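Cellulose hydrolase (Bacillus licheniformis, PDB 4YZT) hydrolyses internal beta-1,4-glucosidic bonds of cellulose, acting as an endoglucanase of glycoside hydrolase family 5. Local coordinates at residues H58-I63 / F311-R316; V334-I339 / K420-M426; L27-S32 / H295-P301. All blocks are in the same frame, centred on the assembly; numbering follows the deposited sequence.

Contact 1 of 3, residues H58-I63 / F311-R316; sequences HTFDDI and FDRAER
Arg316 reaches over to helix 57-66 and grips Asp62 side-on, its NE and NH2 each bonded to a different carboxylate oxygen. NE of Arg316 stands 2.8 Å from OD2 of Asp62, which receives it on its syn lone pair; NH2 of Arg316 lies 2.8 Å from OD1 of Asp62, met on the syn side but out of the carboxylate plane. The salt bridge is twisted, the two planes standing 42° apart. One face of the same guanidinium is covered by the His58 ring, stacked with planes 21° apart and centres of the two groups 4.0 Å apart. CD2 of His58 sits over the middle of the guanidinium, 3.5 Å from NE of Arg316. Held at an edge by Asp62 and on a face by His58, the group is probably limited in how far it can turn; its charge might modestly disfavour protonation of the imidazole, though Asp62 offsets it.

Two waters extend the polar layer. One joins NE2 of His58 to the carbonyl oxygen of Arg313; the other accepts from OG1 of Thr59 and donates both to that carbonyl and to OD2 of Asp62, giving OD2 a second partner.

Beside the polar layer the contact is apolar. With CG anti to the N of Phe311 (chi1 -176°), the ring lies against the helix, where its CZ approaches CB of Asp62 to 3.6 Å and its CD2 lies 4.2 Å from CD1 of Ile63. An Asx motif shapes the returning turn: OD1 of Asp312 accepts from N of Glu315 at 3.0 Å.

Helix 57-66 precedes barrel strand 70-73 and also packs through Phe60 against helix 91-105. The second segment is held in turn: Arg313 bonds to Thr40 and Gly38 beyond strand 34-36, while Phe311 meets Trp318 of the hairpin strand 317-318.

Contact 2 of 3, residues V334-I339 / K420-M426; sequences VPNAII and KGASQVM
Gln424 and Asn336 bridge two chain segments that run nearly alongside each other, their end-to-end directions 25° apart, as they enter the parallel strands 338-347 and 424-431 of the X2 carbohydrate-binding module, assigned to the E-set clan of immunoglobulin-like beta-sandwiches. OE1 of Gln424 accepts from N of Ile339 at 2.9 Å, the donor tilted 31° from the carbonyl plane. A bend at chi2 (-83°) folds the Gln424 amide back to this backbone N-H, while its CB packs against CG2 of Ile339 at 3.7 Å. Farther along, CD1 of Ile339 touches CB of Met426, also at 3.7 Å. At the other end, OD1 of Asn336 takes N of Ala422 at 2.9 Å in the carbonyl plane, on a lone pair, and the bond is almost straight.

Between these two bonds water joins the backbones. One water links N of Ala337 to the carbonyls of Lys420 and Ala422; another donates to O of Ala337, 2.7 Å away, and to O of Ala422.

On one side the next shell comes from the catalytic barrel: Asp288 of helix 280-296 accepts from ND2 of Asn336, which settles how that amide is turned, and Gln424 rests on Trp284 and Val322. Within the module, Ile339 packs on Val357 and Ile359.

Gly421 has a positive phi, and its CA lies 3.8 Å from O of Pro335; any CB there would fall about 2.5 Å from that oxygen, a clash.

Contact 3 of 3, residues L27-S32 / H295-P301; sequences LLENMS and HKYQMVP
The carbonyl oxygen of Leu27 accepts from N of Met31 at 2.9 Å in the last turn of helix 24-31, and CG2 of Val300 lies 3.6 Å from that same oxygen of Leu27. The side chain of Leu28 carries much of the contact. CG of Leu28 is anti to its N (chi1 -176°), and with the turn at chi2 both methyls face the second segment. CD2 of Leu28 lies over the centre of the His295 ring, 3.6 Å from the centroid and 13° off the ring normal, a CH-pi contact. The other branch, CD1 of Leu28, rests 3.5 Å from O of Met299. Replacing His295 by an alanine would probably leave the CD2 methyl of Leu28 without the ring face it lies on and let that branch shift.

His295 belongs to the last turn of helix 280-296, which ends in a Schellman motif with Gln298, at positive phi, as its C-prime residue. The chain then passes directly into strand 299-303, the eighth strand of the TIM barrel. Helix 24-31 comes before the first strand and covers the end of the barrel where the strands begin: Leu27 touches Val219 and Ile268, and Met31 touches Tyr110 and Val112. The axis of residues 27-31 passes 7.7 Å from that of strand 299-301, running nearly in the direction of the strand (19° apart).

Val300 fits against this helix with both methyls. CG1 of Val300 meets CB of Met31 at 3.6 Å, while CG2 of Val300 packs on CD2 of Leu27 at 3.8 Å, the side chains of Leu27 and Val300 crossing at about a right angle. Where the helix gives way to the first strand, OG of Ser32 comes to 3.3 Å from CD of Pro301; this buried hydroxyl is bonded to the carbonyl of Gly331. The carbonyl oxygen of Pro301 accepts a backbone hydrogen bond from Gly34, joining the eighth strand to the first.

In the fold
Contacts 1 and 3 both bring the start of the catalytic barrel against its end, and their segments alternate along the chain; their centres are about 24 Å apart, with nearest atoms about 10 Å apart. Strand 299-303 leads from contact 3 toward contact 1, and Trp304 and Asn306, just beyond it, line the glycan pocket. Contact 1 lies near the pocket without lining it, the Arg313 side chain about 10 Å from a bound glucose unit. Contact 2 follows both in the chain and joins the first strand of the X2 module to a late one. Its nearest atoms are about 6 Å from contact 3 and about 15 Å from contact 1. Helix 280-296 relates contacts 2 and 3, supplying Asp288 to one and His295 to the other.

Contact 1 of 3, residues H58-I63 / F311-R316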
loop_
_atom_site.group_PDB
_atom_site.type_symbol
_atom_site.label_atom_id
_atom_site.label_comp_id
_atom_site.label_asym_id
_atom_site.label_seq_id
_atom_site.Cartn_x
_atom_site.Cartn_y
_atom_site.Cartn_z
ATOM N N HIS A 58 -9.071 7.036 19.267
ATOM C CA HIS A 58 -7.684 6.829 19.666
ATOM C C HIS A 58 -6.806 6.364 18.511
ATOM O O HIS A 58 -5.580 6.431 18.592
ATOM C CB HIS A 58 -7.582 5.841 20.842
ATOM C CG HIS A 58 -7.995 4.438 20.515
ATOM N ND1 HIS A 58 -9.028 3.803 21.165
ATOM C CD2 HIS A 58 -7.499 3.541 19.629
ATOM C CE1 HIS A 58 -9.163 2.578 20.683
ATOM N NE2 HIS A 58 -8.253 2.397 19.746
ATOM N N THR A 59 -7.422 5.927 17.418
ATOM C CA THR A 59 -6.650 5.565 16.242
ATOM C C THR A 59 -5.901 6.794 15.717
ATOM O O THR A 59 -4.758 6.681 15.257
ATOM C CB THR A 59 -7.558 4.940 15.164
ATOM O OG1 THR A 59 -8.058 3.687 15.660
ATOM C CG2 THR A 59 -6.801 4.697 13.875
ATOM N N PHE A 60 -6.507 7.978 15.823
ATOM C CA PHE A 60 -5.820 9.186 15.370
ATOM C C PHE A 60 -4.655 9.556 16.287
ATOM O O PHE A 60 -3.640 10.088 15.830
ATOM C CB PHE A 60 -6.813 10.342 15.227
ATOM C CG PHE A 60 -7.746 10.162 14.061
ATOM C CD1 PHE A 60 -7.295 10.382 12.774
ATOM C CD2 PHE A 60 -9.052 9.705 14.249
ATOM C CE1 PHE A 60 -8.123 10.178 11.668
ATOM C CE2 PHE A 60 -9.897 9.507 13.145
ATOM C CZ PHE A 60 -9.431 9.749 11.858
ATOM N N ASP A 61 -4.789 9.246 17.570
ATOM C CA ASP A 61 -3.676 9.417 18.492
ATOM C C ASP A 61 -2.535 8.468 18.126
ATOM O O ASP A 61 -1.366 8.824 18.253
ATOM C CB ASP A 61 -4.133 9.186 19.924
ATOM C CG ASP A 61 -5.029 10.296 20.427
ATOM O OD1 ASP A 61 -4.698 11.496 20.242
ATOM O OD2 ASP A 61 -6.075 9.959 20.994
ATOM N N ASP A 62 -2.888 7.265 17.671
ATOM C CA ASP A 62 -1.905 6.259 17.298
ATOM C C ASP A 62 -1.151 6.702 16.046
ATOM O O ASP A 62 0.059 6.499 15.927
ATOM C CB ASP A 62 -2.578 4.893 17.061
ATOM C CG ASP A 62 -3.070 4.234 18.357
ATOM O OD1 ASP A 62 -2.586 4.596 19.441
ATOM O OD2 ASP A 62 -3.949 3.338 18.284
ATOM N N ILE A 63 -1.863 7.325 15.112
ATOM C CA ILE A 63 -1.224 7.772 13.879
ATOM C C ILE A 63 -0.340 8.980 14.177
ATOM O O ILE A 63 0.729 9.156 13.585
ATOM C CB ILE A 63 -2.264 8.113 12.814
ATOM C CG1 ILE A 63 -3.082 6.855 12.502
ATOM C CG2 ILE A 63 -1.586 8.598 11.542
ATOM C CD1 ILE A 63 -2.236 5.689 11.959
ATOM N N PHE A 311 -0.989 -0.692 9.508
ATOM C CA PHE A 311 -1.335 -0.504 10.916
ATOM C C PHE A 311 -2.517 -1.371 11.378
ATOM O O PHE A 311 -3.622 -1.294 10.832
ATOM C CB PHE A 311 -1.644 0.964 11.197
ATOM C CG PHE A 311 -1.907 1.250 12.648
ATOM C CD1 PHE A 311 -0.904 1.062 13.586
ATOM C CD2 PHE A 311 -3.146 1.715 13.075
ATOM C CE1 PHE A 311 -1.122 1.316 14.937
ATOM C CE2 PHE A 311 -3.377 1.977 14.424
ATOM C CZ PHE A 311 -2.368 1.773 15.352
ATOM N N ASP A 312 -2.281 -2.180 12.413
ATOM C CA ASP A 312 -3.334 -2.995 13.022
ATOM C C ASP A 312 -4.033 -2.163 14.089
ATOM O O ASP A 312 -3.520 -2.011 15.198
ATOM C CB ASP A 312 -2.742 -4.278 13.627
ATOM C CG ASP A 312 -3.804 -5.231 14.205
ATOM O OD1 ASP A 312 -4.901 -4.794 14.610
ATOM O OD2 ASP A 312 -3.513 -6.447 14.285
ATOM N N ARG A 313 -5.202 -1.628 13.751
ATOM C CA ARG A 313 -5.931 -0.721 14.637
ATOM C C ARG A 313 -6.405 -1.367 15.934
ATOM O O ARG A 313 -6.476 -0.695 16.962
ATOM C CB ARG A 313 -7.142 -0.129 13.902
ATOM C CG ARG A 313 -6.757 0.617 12.619
ATOM C CD ARG A 313 -7.997 1.077 11.845
ATOM N NE ARG A 313 -7.670 1.459 10.471
ATOM C CZ ARG A 313 -8.586 1.799 9.570
ATOM N NH1 ARG A 313 -9.870 1.808 9.916
ATOM N NH2 ARG A 313 -8.220 2.123 8.338
ATOM N N ALA A 314 -6.749 -2.653 15.893
ATOM C CA ALA A 314 -7.235 -3.337 17.090
ATOM C C ALA A 314 -6.102 -3.589 18.078
ATOM O O ALA A 314 -6.261 -3.372 19.282
ATOM C CB ALA A 314 -7.927 -4.660 16.727
ATOM N N GLU A 315 -4.969 -4.067 17.571
ATOM C CA GLU A 315 -3.788 -4.292 18.407
ATOM C C GLU A 315 -3.058 -2.997 18.726
ATOM O O GLU A 315 -2.256 -2.944 19.669
ATOM C CB GLU A 315 -2.823 -5.267 17.725
ATOM C CG GLU A 315 -3.355 -6.673 17.646
ATOM C CD GLU A 315 -3.708 -7.208 19.012
ATOM O OE1 GLU A 315 -2.814 -7.220 19.896
ATOM O OE2 GLU A 315 -4.882 -7.594 19.208
ATOM N N ARG A 316 -3.345 -1.966 17.935
ATOM C CA ARG A 316 -2.695 -0.665 18.035
ATOM C C ARG A 316 -1.185 -0.796 17.844
ATOM O O ARG A 316 -0.395 -0.204 18.579
ATOM C CB ARG A 316 -3.026 -0.002 19.366
ATOM C CG ARG A 316 -4.528 0.035 19.646
ATOM C CD ARG A 316 -4.862 0.815 20.904
ATOM N NE ARG A 316 -4.452 2.214 20.820
ATOM C CZ ARG A 316 -4.688 3.109 21.772
ATOM N NH1 ARG A 316 -5.327 2.742 22.875
ATOM N NH2 ARG A 316 -4.283 4.361 21.627
HETATM O O HOH W 1 -8.507 -0.172 18.417
HETATM O O HOH W 2 -6.098 2.229 16.769
#

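Contact 2 of 3, residues V334-I339 / K420-M426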
loop_
_atom_site.group_PDB
_atom_site.type_symbol
_atom_site.label_atom_id
_atom_site.label_comp_id
_atom_site.label_asym_id
_atom_site.label_seq_id
_atom_site.Cartn_x
_atom_site.Cartn_y
_atom_site.Cartn_z
ATOM N N VAL A 334 14.930 12.165 5.177
ATOM C CA VAL A 334 16.060 11.469 5.796
ATOM C C VAL A 334 16.224 10.084 5.171
ATOM O O VAL A 334 15.339 9.245 5.270
ATOM C CB VAL A 334 15.864 11.342 7.319
ATOM C CG1 VAL A 334 17.059 10.653 7.971
ATOM C CG2 VAL A 334 15.627 12.724 7.934
ATOM N N PRO A 335 17.339 9.855 4.478
ATOM C CA PRO A 335 17.581 8.540 3.876
ATOM C C PRO A 335 17.768 7.424 4.910
ATOM O O PRO A 335 18.322 7.648 5.994
ATOM C CB PRO A 335 18.866 8.754 3.079
ATOM C CG PRO A 335 18.868 10.232 2.779
ATOM C CD PRO A 335 18.303 10.865 4.013
ATOM N N ASN A 336 17.305 6.232 4.548
ATOM C CA ASN A 336 17.404 5.051 5.395
ATOM C C ASN A 336 18.346 4.019 4.799
ATOM O O ASN A 336 18.283 3.730 3.596
ATOM C CB ASN A 336 16.025 4.412 5.587
ATOM C CG ASN A 336 14.996 5.394 6.091
ATOM O OD1 ASN A 336 14.963 5.720 7.281
ATOM N ND2 ASN A 336 14.137 5.868 5.190
ATOM N N ALA A 337 19.202 3.450 5.641
ATOM C CA ALA A 337 20.046 2.345 5.219
ATOM C C ALA A 337 19.177 1.091 5.018
ATOM O O ALA A 337 18.198 0.876 5.739
ATOM C CB ALA A 337 21.150 2.100 6.243
ATOM N N ILE A 338 19.530 0.280 4.025
ATOM C CA ILE A 338 18.788 -0.940 3.734
ATOM C C ILE A 338 19.746 -2.140 3.748
ATOM O O ILE A 338 20.759 -2.141 3.032
ATOM C CB ILE A 338 18.070 -0.855 2.359
ATOM C CG1 ILE A 338 17.201 0.407 2.264
ATOM C CG2 ILE A 338 17.235 -2.101 2.125
ATOM C CD1 ILE A 338 15.979 0.409 3.192
ATOM N N ILE A 339 19.452 -3.137 4.588
ATOM C CA ILE A 339 20.261 -4.357 4.645
ATOM C C ILE A 339 19.734 -5.467 3.727
ATOM O O ILE A 339 18.533 -5.535 3.436
ATOM C CB ILE A 339 20.348 -4.929 6.090
ATOM C CG1 ILE A 339 18.986 -5.447 6.555
ATOM C CG2 ILE A 339 20.917 -3.888 7.049
ATOM C CD1 ILE A 339 19.033 -6.188 7.890
ATOM N N LYS A 420 21.625 8.131 11.727
ATOM C CA LYS A 420 20.368 8.734 11.282
ATOM C C LYS A 420 19.552 7.747 10.436
ATOM O O LYS A 420 20.092 6.779 9.892
ATOM C CB LYS A 420 20.637 10.015 10.494
ATOM C CG LYS A 420 21.251 11.116 11.348
ATOM C CD LYS A 420 21.693 12.301 10.511
ATOM C CE LYS A 420 22.470 13.307 11.361
ATOM N NZ LYS A 420 22.999 14.441 10.545
ATOM N N GLY A 421 18.249 7.991 10.353
ATOM C CA GLY A 421 17.348 7.120 9.621
ATOM C C GLY A 421 16.939 5.907 10.439
ATOM O O GLY A 421 17.460 5.666 11.532
ATOM N N ALA A 422 16.012 5.129 9.885
ATOM C CA ALA A 422 15.429 3.989 10.584
ATOM C C ALA A 422 16.442 2.872 10.869
ATOM O O ALA A 422 17.401 2.679 10.125
ATOM C CB ALA A 422 14.260 3.447 9.776
ATOM N N SER A 423 16.227 2.138 11.957
ATOM C CA SER A 423 16.992 0.921 12.189
ATOM C C SER A 423 16.512 -0.183 11.250
ATOM O O SER A 423 15.361 -0.193 10.825
ATOM C CB SER A 423 16.864 0.452 13.637
ATOM O OG SER A 423 17.504 1.355 14.524
ATOM N N GLN A 424 17.407 -1.105 10.935
ATOM C CA GLN A 424 17.056 -2.283 10.153
ATOM C C GLN A 424 17.035 -3.491 11.088
ATOM O O GLN A 424 17.897 -3.621 11.962
ATOM C CB GLN A 424 18.056 -2.482 9.020
ATOM C CG GLN A 424 17.968 -1.433 7.922
ATOM C CD GLN A 424 16.875 -1.750 6.927
ATOM O OE1 GLN A 424 17.027 -2.622 6.071
ATOM N NE2 GLN A 424 15.752 -1.069 7.056
ATOM N N VAL A 425 16.044 -4.357 10.915
ATOM C CA VAL A 425 15.914 -5.564 11.734
ATOM C C VAL A 425 15.999 -6.845 10.895
ATOM O O VAL A 425 15.180 -7.061 10.004
ATOM C CB VAL A 425 14.582 -5.579 12.492
ATOM C CG1 VAL A 425 14.440 -6.875 13.292
ATOM C CG2 VAL A 425 14.449 -4.344 13.378
ATOM N N MET A 426 16.978 -7.696 11.182
ATOM C CA MET A 426 17.139 -8.954 10.456
ATOM C C MET A 426 16.635 -10.144 11.274
ATOM O O MET A 426 17.123 -10.392 12.377
ATOM C CB MET A 426 18.611 -9.162 10.084
ATOM C CG MET A 426 18.881 -10.361 9.185
ATOM S SD MET A 426 20.639 -10.567 8.830
ATOM C CE MET A 426 21.211 -11.256 10.366
HETATM O O HOH W 3 19.009 4.368 8.381
HETATM O O HOH W 4 16.478 1.737 7.651
#

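Contact 3 of 3, residues L27-S32 / H295-P301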
loop_
_atom_site.group_PDB
_atom_site.type_symbol
_atom_site.label_atom_id
_atom_site.label_comp_id
_atom_site.label_asym_id
_atom_site.label_seq_id
_atom_site.Cartn_x
_atom_site.Cartn_y
_atom_site.Cartn_z
ATOM N N LEU A 27 3.957 22.935 1.174
ATOM C CA LEU A 27 3.033 21.816 1.348
ATOM C C LEU A 27 3.780 20.555 1.778
ATOM O O LEU A 27 3.296 19.807 2.624
ATOM C CB LEU A 27 2.229 21.528 0.065
ATOM C CG LEU A 27 0.970 20.708 0.340
ATOM C CD1 LEU A 27 -0.086 21.603 0.959
ATOM C CD2 LEU A 27 0.428 19.979 -0.914
ATOM N N LEU A 28 4.953 20.322 1.186
ATOM C CA LEU A 28 5.776 19.171 1.541
ATOM C C LEU A 28 6.160 19.266 3.013
ATOM O O LEU A 28 5.987 18.308 3.765
ATOM C CB LEU A 28 7.038 19.091 0.665
ATOM C CG LEU A 28 7.927 17.867 0.899
ATOM C CD1 LEU A 28 7.307 16.609 0.276
ATOM C CD2 LEU A 28 9.357 18.074 0.393
ATOM N N GLU A 29 6.652 20.433 3.428
ATOM C CA GLU A 29 7.083 20.644 4.814
ATOM C C GLU A 29 5.936 20.413 5.803
ATOM O O GLU A 29 6.130 19.836 6.879
ATOM C CB GLU A 29 7.654 22.058 4.988
ATOM C CG GLU A 29 7.914 22.447 6.443
ATOM C CD GLU A 29 9.016 21.641 7.100
ATOM O OE1 GLU A 29 9.840 21.030 6.381
ATOM O OE2 GLU A 29 9.058 21.614 8.352
ATOM N N ASN A 30 4.734 20.837 5.429
ATOM C CA ASN A 30 3.599 20.727 6.335
ATOM C C ASN A 30 2.904 19.366 6.341
ATOM O O ASN A 30 2.356 18.980 7.380
ATOM C CB ASN A 30 2.554 21.795 6.013
ATOM C CG ASN A 30 3.027 23.194 6.347
ATOM O OD1 ASN A 30 3.920 23.386 7.180
ATOM N ND2 ASN A 30 2.419 24.186 5.704
ATOM N N MET A 31 2.915 18.646 5.211
ATOM C CA MET A 31 2.093 17.425 5.077
ATOM C C MET A 31 2.845 16.071 4.999
ATOM O O MET A 31 2.272 15.022 5.302
ATOM C CB MET A 31 1.185 17.535 3.840
ATOM C CG MET A 31 0.149 18.691 3.887
ATOM S SD MET A 31 -1.078 18.559 2.547
ATOM C CE MET A 31 -1.942 17.041 2.963
ATOM N N SER A 32 4.107 16.069 4.590
ATOM C CA SER A 32 4.798 14.790 4.365
ATOM C C SER A 32 5.370 14.234 5.665
ATOM O O SER A 32 6.011 14.981 6.403
ATOM C CB SER A 32 5.922 14.968 3.332
ATOM O OG SER A 32 6.624 13.758 3.121
ATOM N N HIS A 295 9.848 13.045 -2.015
ATOM C CA HIS A 295 10.415 14.159 -1.266
ATOM C C HIS A 295 11.342 15.003 -2.145
ATOM O O HIS A 295 11.252 16.234 -2.142
ATOM C CB HIS A 295 11.157 13.644 -0.022
ATOM C CG HIS A 295 11.328 14.682 1.047
ATOM N ND1 HIS A 295 12.424 15.518 1.106
ATOM C CD2 HIS A 295 10.536 15.032 2.089
ATOM C CE1 HIS A 295 12.296 16.339 2.133
ATOM N NE2 HIS A 295 11.163 16.059 2.753
ATOM N N LYS A 296 12.226 14.345 -2.892
ATOM C CA LYS A 296 13.149 15.032 -3.801
ATOM C C LYS A 296 12.413 15.956 -4.764
ATOM O O LYS A 296 12.884 17.060 -5.075
ATOM C CB LYS A 296 13.959 14.003 -4.595
ATOM C CG LYS A 296 14.872 14.569 -5.687
ATOM C CD LYS A 296 15.536 13.410 -6.447
ATOM C CE LYS A 296 16.566 13.874 -7.443
ATOM N NZ LYS A 296 17.119 12.724 -8.226
ATOM N N TYR A 297 11.265 15.499 -5.254
ATOM C CA TYR A 297 10.547 16.280 -6.256
ATOM C C TYR A 297 9.397 17.078 -5.636
ATOM O O TYR A 297 8.507 17.539 -6.344
ATOM C CB TYR A 297 10.060 15.370 -7.389
ATOM C CG TYR A 297 11.212 14.890 -8.262
ATOM C CD1 TYR A 297 11.927 15.782 -9.047
ATOM C CD2 TYR A 297 11.590 13.549 -8.288
ATOM C CE1 TYR A 297 12.988 15.364 -9.835
ATOM C CE2 TYR A 297 12.655 13.122 -9.079
ATOM C CZ TYR A 297 13.339 14.040 -9.853
ATOM O OH TYR A 297 14.400 13.638 -10.633
ATOM N N GLN A 298 9.452 17.254 -4.319
ATOM C CA GLN A 298 8.489 18.088 -3.597
ATOM C C GLN A 298 7.023 17.659 -3.762
ATOM O O GLN A 298 6.141 18.510 -3.919
ATOM C CB GLN A 298 8.640 19.549 -4.032
ATOM C CG GLN A 298 10.067 20.075 -3.904
ATOM C CD GLN A 298 10.223 21.439 -4.539
ATOM O OE1 GLN A 298 9.370 22.304 -4.379
ATOM N NE2 GLN A 298 11.301 21.630 -5.282
ATOM N N MET A 299 6.773 16.352 -3.686
ATOM C CA MET A 299 5.427 15.792 -3.766
ATOM C C MET A 299 5.059 15.107 -2.454
ATOM O O MET A 299 5.826 14.299 -1.943
ATOM C CB MET A 299 5.332 14.788 -4.914
ATOM C CG MET A 299 5.689 15.387 -6.250
ATOM S SD MET A 299 6.066 14.094 -7.418
ATOM C CE MET A 299 6.389 15.095 -8.871
ATOM N N VAL A 300 3.898 15.443 -1.907
ATOM C CA VAL A 300 3.471 14.883 -0.629
ATOM C C VAL A 300 3.014 13.434 -0.825
ATOM O O VAL A 300 2.059 13.178 -1.562
ATOM C CB VAL A 300 2.320 15.699 -0.025
ATOM C CG1 VAL A 300 1.807 15.047 1.266
ATOM C CG2 VAL A 300 2.722 17.153 0.206
ATOM N N PRO A 301 3.708 12.478 -0.189
ATOM C CA PRO A 301 3.300 11.078 -0.326
ATOM C C PRO A 301 2.322 10.652 0.766
ATOM O O PRO A 301 2.640 10.745 1.963
ATOM C CB PRO A 301 4.629 10.318 -0.210
ATOM C CG PRO A 301 5.487 11.191 0.677
ATOM C CD PRO A 301 4.992 12.625 0.522
#